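Side-chain contacts in metallo-beta-lactamase FIM-1 (PDB 6V3Q), which probably catalyses the zinc-dependent hydrolysis of beta-lactams to substituted beta-amino acids, a reaction that underlies antibiotic resistance in its bacterial host: residues A[80-85]-A[107-112]; A[92-97]-A[114-119]. All blocks are in the same frame, centred on the assembly; numbering follows the deposited sequence.

Contact 1. Residues A[80-85]-A[107-112]. With ZN (zinc ion), chain C.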
ATOM      1  N   THR A  80     -11.309  -1.605 -18.998  1.00 56.82           N
ATOM      2  CA  THR A  80     -10.941  -2.996 -19.227  1.00 57.10           C
ATOM      3  C   THR A  80     -11.754  -3.992 -18.405  1.00 58.51           C
ATOM      4  O   THR A  80     -11.871  -5.151 -18.818  1.00 61.32           O
ATOM      5  CB  THR A  80      -9.444  -3.194 -18.959  1.00 59.86           C
ATOM      6  OG1 THR A  80      -9.134  -2.793 -17.620  1.00 65.04           O
ATOM      7  CG2 THR A  80      -8.626  -2.359 -19.935  1.00 55.47           C
ATOM      8  N   HIS A  81     -12.319  -3.584 -17.269  1.00 55.86           N
ATOM      9  CA  HIS A  81     -13.289  -4.411 -16.553  1.00 62.27           C
ATOM     10  C   HIS A  81     -13.966  -3.555 -15.492  1.00 65.35           C
ATOM     11  O   HIS A  81     -13.590  -2.402 -15.263  1.00 66.98           O
ATOM     12  CB  HIS A  81     -12.653  -5.664 -15.938  1.00 61.52           C
ATOM     13  CG  HIS A  81     -11.707  -5.386 -14.813  1.00 70.71           C
ATOM     14  ND1 HIS A  81     -10.447  -4.861 -15.009  1.00 72.86           N
ATOM     15  CD2 HIS A  81     -11.827  -5.588 -13.480  1.00 74.85           C
ATOM     16  CE1 HIS A  81      -9.837  -4.741 -13.843  1.00 71.87           C
ATOM     17  NE2 HIS A  81     -10.653  -5.175 -12.900  1.00 79.24           N
ATOM     18  N   ALA A  82     -14.976  -4.138 -14.850  1.00 67.89           N
ATOM     19  CA  ALA A  82     -15.866  -3.396 -13.959  1.00 67.58           C
ATOM     20  C   ALA A  82     -15.443  -3.574 -12.501  1.00 73.62           C
ATOM     21  O   ALA A  82     -16.133  -4.178 -11.680  1.00 75.15           O
ATOM     22  CB  ALA A  82     -17.311  -3.828 -14.181  1.00 68.32           C
ATOM     23  N   HIS A  83     -14.273  -3.026 -12.196  1.00 71.33           N
ATOM     24  CA  HIS A  83     -13.812  -2.808 -10.833  1.00 74.29           C
ATOM     25  C   HIS A  83     -13.493  -1.328 -10.667  1.00 71.46           C
ATOM     26  O   HIS A  83     -13.375  -0.587 -11.646  1.00 67.18           O
ATOM     27  CB  HIS A  83     -12.592  -3.679 -10.504  1.00 79.02           C
ATOM     28  CG  HIS A  83     -12.945  -5.077 -10.104  1.00 91.51           C
ATOM     29  ND1 HIS A  83     -12.001  -6.066  -9.932  1.00102.09           N
ATOM     30  CD2 HIS A  83     -14.143  -5.651  -9.834  1.00 95.37           C
ATOM     31  CE1 HIS A  83     -12.600  -7.189  -9.578  1.00 97.72           C
ATOM     32  NE2 HIS A  83     -13.900  -6.965  -9.511  1.00 98.08           N
ATOM     33  N   ASP A  84     -13.360  -0.887  -9.413  1.00 72.65           N
ATOM     34  CA  ASP A  84     -13.263   0.545  -9.152  1.00 84.74           C
ATOM     35  C   ASP A  84     -11.913   1.150  -9.518  1.00 86.46           C
ATOM     36  O   ASP A  84     -11.809   2.379  -9.586  1.00 86.45           O
ATOM     37  CB  ASP A  84     -13.579   0.858  -7.685  1.00 95.21           C
ATOM     38  CG  ASP A  84     -12.923  -0.105  -6.722  1.00106.15           C
ATOM     39  OD1 ASP A  84     -11.680  -0.232  -6.749  1.00108.15           O
ATOM     40  OD2 ASP A  84     -13.655  -0.728  -5.923  1.00113.41           O
ATOM     41  N   ASP A  85     -10.879   0.347  -9.762  1.00 86.58           N
ATOM     42  CA  ASP A  85      -9.641   0.930 -10.263  1.00 85.35           C
ATOM     43  C   ASP A  85      -9.680   1.165 -11.767  1.00 83.15           C
ATOM     44  O   ASP A  85      -8.795   1.851 -12.293  1.00 85.40           O
ATOM     45  CB  ASP A  85      -8.440   0.051  -9.903  1.00 92.42           C
ATOM     46  CG  ASP A  85      -8.617  -1.389 -10.326  1.00101.67           C
ATOM     47  OD1 ASP A  85      -9.768  -1.872 -10.354  1.00106.35           O
ATOM     48  OD2 ASP A  85      -7.596  -2.043 -10.624  1.00104.22           O
ATOM     49  N   ASN A 107     -20.635  -3.500 -18.477  1.00 71.09           N
ATOM     50  CA  ASN A 107     -21.703  -2.537 -18.244  1.00 74.89           C
ATOM     51  C   ASN A 107     -22.856  -3.148 -17.458  1.00 79.87           C
ATOM     52  O   ASN A 107     -23.560  -2.431 -16.738  1.00 83.64           O
ATOM     53  CB  ASN A 107     -22.208  -1.979 -19.573  1.00 77.53           C
ATOM     54  CG  ASN A 107     -21.270  -0.946 -20.156  1.00 77.86           C
ATOM     55  OD1 ASN A 107     -20.501  -0.321 -19.430  1.00 75.47           O
ATOM     56  ND2 ASN A 107     -21.329  -0.759 -21.471  1.00 79.04           N
ATOM     57  N   ARG A 108     -23.060  -4.461 -17.576  1.00 82.20           N
ATOM     58  CA  ARG A 108     -24.160  -5.105 -16.870  1.00 87.03           C
ATOM     59  C   ARG A 108     -23.868  -5.262 -15.382  1.00 87.16           C
ATOM     60  O   ARG A 108     -24.773  -5.122 -14.551  1.00101.15           O
ATOM     61  CB  ARG A 108     -24.457  -6.467 -17.498  1.00 94.44           C
ATOM     62  CG  ARG A 108     -25.059  -6.398 -18.893  1.00 99.13           C
ATOM     63  CD  ARG A 108     -25.502  -7.777 -19.334  1.00106.95           C
ATOM     64  NE  ARG A 108     -24.406  -8.736 -19.252  1.00109.33           N
ATOM     65  CZ  ARG A 108     -24.566 -10.053 -19.172  1.00112.89           C
ATOM     66  NH1 ARG A 108     -25.783 -10.581 -19.156  1.00116.69           N
ATOM     67  NH2 ARG A 108     -23.506 -10.846 -19.099  1.00110.87           N
ATOM     68  N   MET A 109     -22.619  -5.547 -15.022  1.00 80.94           N
ATOM     69  CA  MET A 109     -22.249  -5.808 -13.636  1.00 90.72           C
ATOM     70  C   MET A 109     -21.652  -4.595 -12.933  1.00 84.40           C
ATOM     71  O   MET A 109     -21.213  -4.717 -11.785  1.00 84.00           O
ATOM     72  CB  MET A 109     -21.264  -6.980 -13.563  1.00100.69           C
ATOM     73  CG  MET A 109     -19.885  -6.674 -14.119  1.00104.73           C
ATOM     74  SD  MET A 109     -18.734  -8.051 -13.899  1.00114.34           S
ATOM     75  CE  MET A 109     -19.505  -9.307 -14.909  1.00116.18           C
ATOM     76  N   ALA A 110     -21.629  -3.435 -13.583  1.00 80.38           N
ATOM     77  CA  ALA A 110     -21.130  -2.216 -12.955  1.00 80.93           C
ATOM     78  C   ALA A 110     -22.088  -1.704 -11.876  1.00 81.96           C
ATOM     79  O   ALA A 110     -21.623  -1.287 -10.806  1.00 78.20           O
ATOM     80  CB  ALA A 110     -20.870  -1.131 -14.006  1.00 72.08           C
ATOM     81  N   PRO A 111     -23.415  -1.696 -12.101  1.00 82.60           N
ATOM     82  CA  PRO A 111     -24.327  -1.284 -11.015  1.00 87.81           C
ATOM     83  C   PRO A 111     -24.189  -2.089  -9.731  1.00 92.11           C
ATOM     84  O   PRO A 111     -24.251  -1.511  -8.638  1.00 89.17           O
ATOM     85  CB  PRO A 111     -25.713  -1.469 -11.646  1.00 89.88           C
ATOM     86  CG  PRO A 111     -25.489  -1.230 -13.080  1.00 86.01           C
ATOM     87  CD  PRO A 111     -24.142  -1.819 -13.382  1.00 83.24           C
ATOM     88  N   GLN A 112     -24.009  -3.411  -9.837  0.56 98.58           N
ATOM     89  CA  GLN A 112     -23.867  -4.242  -8.645  0.56103.31           C
ATOM     90  C   GLN A 112     -22.592  -3.907  -7.881  0.56101.95           C
ATOM     91  O   GLN A 112     -22.576  -3.935  -6.644  0.56103.78           O
ATOM     92  CB  GLN A 112     -23.885  -5.722  -9.032  0.56107.94           C
ATOM     93  CG  GLN A 112     -25.272  -6.284  -9.298  0.56112.23           C
ATOM     94  CD  GLN A 112     -25.733  -7.225  -8.203  0.56114.96           C
ATOM     95  OE1 GLN A 112     -24.949  -8.015  -7.679  0.56116.32           O
ATOM     96  NE2 GLN A 112     -27.010  -7.139  -7.847  0.56116.18           N
TER
HETATM   97 ZN    ZN C 300     -10.096  -5.947 -10.900  1.00 75.02          ZN
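The imidazole rings of His81 and His83 both turn to the zinc, while the methyl of Ala82 between them points away from it, onto Met109 and Ala110; His83 ND1 lies at the edge of the His81 ring, in its plane, and His145 meets that ring edge-to-face. With His145 these two hold the zinc through three histidine nitrogens. His81 and His83 belong to the HxHxD signature of the metallo-beta-lactamase superfamily, here His81-Ala82-His83-Asp84-Asp85. The rings use different nitrogens: His81 binds zinc through NE2 at 2.2 Å, whereas His83 binds through ND1 at 2.1 Å. At His81 a first torsion of 68° places CG between the backbone N and the carbonyl carbon, which turns the ring inward to the metal. The second shell steadies the rest, since Asp179 accepts a hydrogen bond from His83 NE2 and Asp148 one from Ala82 N. Asp85 OD1 remains 4.1 Å from zinc and does not bind it; in B1 relatives with two metals the matching aspartate is a ligand of the second ion.

With zinc bound on one side of the loop, the small apolar residue between the ligands packs on the other, against the residues that follow helix 104-108. Ala82 CB approaches Met109 CG at 3.8 Å, touching the middle of that side chain rather than its sulfur. A chi1 of 70° at Met109 brings CG over its own backbone, facing Ala82, and the side chain also rests on Arg147. The buried packing continues more loosely into the next residue, where Ala82 CB stands 4.5 Å from Ala110 CB.

Contact 2. Residues A[92-97]-A[114-119]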
ATOM      1  N   ALA A  92     -17.507  10.973 -13.756  1.00 79.71           N
ATOM      2  CA  ALA A  92     -16.830  12.229 -14.059  1.00 80.10           C
ATOM      3  C   ALA A  92     -16.588  12.389 -15.555  1.00 77.75           C
ATOM      4  O   ALA A  92     -16.601  13.513 -16.070  1.00 79.65           O
ATOM      5  CB  ALA A  92     -15.510  12.313 -13.292  1.00 77.45           C
ATOM      6  N   LEU A  93     -16.377  11.281 -16.267  1.00 74.14           N
ATOM      7  CA  LEU A  93     -16.196  11.351 -17.713  1.00 73.60           C
ATOM      8  C   LEU A  93     -17.513  11.660 -18.416  1.00 76.28           C
ATOM      9  O   LEU A  93     -17.579  12.550 -19.272  1.00 77.83           O
ATOM     10  CB  LEU A  93     -15.600  10.040 -18.226  1.00 69.47           C
ATOM     11  CG  LEU A  93     -14.245   9.637 -17.639  1.00 69.19           C
ATOM     12  CD1 LEU A  93     -13.900   8.206 -18.016  1.00 66.94           C
ATOM     13  CD2 LEU A  93     -13.156  10.581 -18.108  1.00 71.67           C
ATOM     14  N   ARG A  94     -18.581  10.942 -18.056  1.00 75.76           N
ATOM     15  CA  ARG A  94     -19.871  11.154 -18.704  1.00 79.18           C
ATOM     16  C   ARG A  94     -20.444  12.530 -18.384  1.00 86.45           C
ATOM     17  O   ARG A  94     -21.219  13.077 -19.178  1.00 88.16           O
ATOM     18  CB  ARG A  94     -20.846  10.051 -18.294  1.00 78.59           C
ATOM     19  CG  ARG A  94     -20.349   8.651 -18.629  1.00 76.06           C
ATOM     20  CD  ARG A  94     -21.391   7.588 -18.314  1.00 81.33           C
ATOM     21  NE  ARG A  94     -22.558   7.684 -19.186  1.00 87.53           N
ATOM     22  CZ  ARG A  94     -23.565   6.817 -19.184  1.00 92.19           C
ATOM     23  NH1 ARG A  94     -23.551   5.782 -18.353  1.00 93.48           N
ATOM     24  NH2 ARG A  94     -24.586   6.982 -20.014  1.00 94.99           N
ATOM     25  N   GLN A  95     -20.081  13.101 -17.233  1.00 91.24           N
ATOM     26  CA  GLN A  95     -20.454  14.481 -16.941  1.00100.17           C
ATOM     27  C   GLN A  95     -19.794  15.445 -17.917  1.00 98.24           C
ATOM     28  O   GLN A  95     -20.416  16.419 -18.358  1.00100.29           O
ATOM     29  CB  GLN A  95     -20.073  14.832 -15.501  1.00109.99           C
ATOM     30  CG  GLN A  95     -19.753  16.305 -15.276  1.00120.45           C
ATOM     31  CD  GLN A  95     -19.314  16.599 -13.856  1.00127.76           C
ATOM     32  OE1 GLN A  95     -18.784  15.730 -13.161  1.00128.48           O
ATOM     33  NE2 GLN A  95     -19.537  17.830 -13.415  1.00132.50           N
ATOM     34  N   GLN A  96     -18.538  15.184 -18.272  1.00 92.70           N
ATOM     35  CA  GLN A  96     -17.775  16.025 -19.185  1.00 91.56           C
ATOM     36  C   GLN A  96     -18.083  15.746 -20.652  1.00 88.87           C
ATOM     37  O   GLN A  96     -17.436  16.335 -21.525  1.00 86.57           O
ATOM     38  CB  GLN A  96     -16.277  15.846 -18.928  1.00 91.90           C
ATOM     39  CG  GLN A  96     -15.791  16.462 -17.625  1.00 97.55           C
ATOM     40  CD  GLN A  96     -15.650  17.969 -17.713  1.00104.09           C
ATOM     41  OE1 GLN A  96     -14.724  18.481 -18.342  1.00103.33           O
ATOM     42  NE2 GLN A  96     -16.568  18.688 -17.078  1.00109.14           N
ATOM     43  N   GLY A  97     -19.038  14.866 -20.944  1.00 88.26           N
ATOM     44  CA  GLY A  97     -19.397  14.579 -22.317  1.00 86.83           C
ATOM     45  C   GLY A  97     -18.476  13.622 -23.036  1.00 83.47           C
ATOM     46  O   GLY A  97     -18.513  13.553 -24.269  1.00 82.99           O
ATOM     47  N   GLY A 114     -21.277  -1.081  -7.516  1.00 88.43           N
ATOM     48  CA  GLY A 114     -21.265   0.313  -7.097  1.00 88.83           C
ATOM     49  C   GLY A 114     -20.543   1.227  -8.061  1.00 88.28           C
ATOM     50  O   GLY A 114     -19.891   2.186  -7.633  1.00 89.73           O
ATOM     51  N   LEU A 115     -20.647   0.953  -9.359  1.00 84.71           N
ATOM     52  CA  LEU A 115     -19.936   1.704 -10.381  1.00 79.97           C
ATOM     53  C   LEU A 115     -20.916   2.251 -11.409  1.00 78.92           C
ATOM     54  O   LEU A 115     -21.986   1.680 -11.639  1.00 78.97           O
ATOM     55  CB  LEU A 115     -18.887   0.826 -11.075  1.00 79.82           C
ATOM     56  CG  LEU A 115     -17.795   0.232 -10.183  1.00 81.33           C
ATOM     57  CD1 LEU A 115     -17.012  -0.834 -10.933  1.00 80.42           C
ATOM     58  CD2 LEU A 115     -16.868   1.318  -9.667  1.00 81.29           C
ATOM     59  N   THR A 116     -20.542   3.368 -12.014  1.00 82.00           N
ATOM     60  CA  THR A 116     -21.325   3.927 -13.108  1.00 85.40           C
ATOM     61  C   THR A 116     -20.990   3.185 -14.397  1.00 81.19           C
ATOM     62  O   THR A 116     -19.810   3.046 -14.733  1.00 76.96           O
ATOM     63  CB  THR A 116     -21.042   5.417 -13.278  1.00 88.66           C
ATOM     64  OG1 THR A 116     -21.390   6.114 -12.075  1.00 91.84           O
ATOM     65  CG2 THR A 116     -21.847   5.985 -14.440  1.00 91.26           C
ATOM     66  N   PRO A 117     -21.983   2.691 -15.130  1.00 84.20           N
ATOM     67  CA  PRO A 117     -21.691   1.966 -16.369  1.00 81.51           C
ATOM     68  C   PRO A 117     -21.217   2.903 -17.468  1.00 74.25           C
ATOM     69  O   PRO A 117     -21.425   4.117 -17.427  1.00 72.93           O
ATOM     70  CB  PRO A 117     -23.037   1.328 -16.730  1.00 82.58           C
ATOM     71  CG  PRO A 117     -24.047   2.251 -16.125  1.00 85.08           C
ATOM     72  CD  PRO A 117     -23.428   2.745 -14.846  1.00 84.17           C
ATOM     73  N   ALA A 118     -20.560   2.313 -18.462  1.00 68.96           N
ATOM     74  CA  ALA A 118     -20.226   3.059 -19.661  1.00 70.79           C
ATOM     75  C   ALA A 118     -21.475   3.261 -20.513  1.00 76.35           C
ATOM     76  O   ALA A 118     -22.485   2.568 -20.360  1.00 80.58           O
ATOM     77  CB  ALA A 118     -19.143   2.341 -20.466  1.00 67.25           C
ATOM     78  N   GLU A 119     -21.399   4.232 -21.421  1.00 76.24           N
ATOM     79  CA  GLU A 119     -22.570   4.598 -22.205  1.00 80.93           C
ATOM     80  C   GLU A 119     -22.814   3.635 -23.361  1.00 76.53           C
ATOM     81  O   GLU A 119     -23.971   3.376 -23.712  1.00 77.04           O
ATOM     82  CB  GLU A 119     -22.421   6.027 -22.728  1.00 88.59           C
ATOM     83  CG  GLU A 119     -23.652   6.570 -23.425  1.00 99.35           C
ATOM     84  CD  GLU A 119     -23.425   7.954 -23.995  1.00107.57           C
ATOM     85  OE1 GLU A 119     -22.270   8.426 -23.965  1.00106.50           O
ATOM     86  OE2 GLU A 119     -24.400   8.569 -24.474  1.00113.82           O
TER
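Arg94 reaches from the last turn of helix 90-95 to Pro117 and Glu119, in the loop that leads into edge strand 120-121 of the larger sheet in this alpha-beta/beta-alpha sandwich. It is an example of a single long side chain joining a helix end to a neighbouring loop. The helix closes in a Schellman motif at Gly97, three residues beyond the arginine, with positive phi and two bonds back into the last turn.

The polar part is one hydrogen bond, from Arg94 NH1 to Pro117 O at 2.9 Å. It is noticeably bent, with an angle of 133° at the hydrogen. The donor stands above the carbonyl plane, and the oxygen in turn is tilted somewhat out of the guanidinium plane. A bend at chi3 (67°) in an otherwise extended chain swings the guanidinium onto this loop.

The packing part involves the flat group itself. Glu119 CB sits 3.4 Å above one guanidinium face, displaced toward the rim, and the backbone carbon of Ala118 lies over the same face. Farther back along the arginine, Arg94 CD touches Thr116 CG2 at 4.2 Å, while the threonine side chain also rests on Val90 and Ala91. Asn107 and Thr100 hold the loop from elsewhere, by hydrogen bonds to the backbone N of Ala118 and Glu119.

The electrostatic part is indirect. Beyond CB, Glu119 runs on at a slant past the guanidinium, its carboxylate off to one side and turned only 22° from that plane. The charges probably attract, but they do not pair: Arg94 NH2 remains 4.7 Å from Glu119 OE2.

Contact 1 is buried beside the metal, contact 2 lies at the surface, and their centres are about 11 Å apart. Their segments alternate along the chain: 80-85 runs into helix 84-87 and 92-97 holds the end of helix 90-95, the next in the chain, while 107-112 and 114-119 belong to one connection from helix 104-108 to strand 120-121. Place matches chemistry, with apolar side chains packing behind the zinc ligands in contact 1 and a charged side chain binding a backbone carbonyl in contact 2. The two touch directly: Leu115 CD1 packs 3.5 Å from Ala82 C, and Leu115 N lies 2.8 Å from Ala110 O, probably a hydrogen bond.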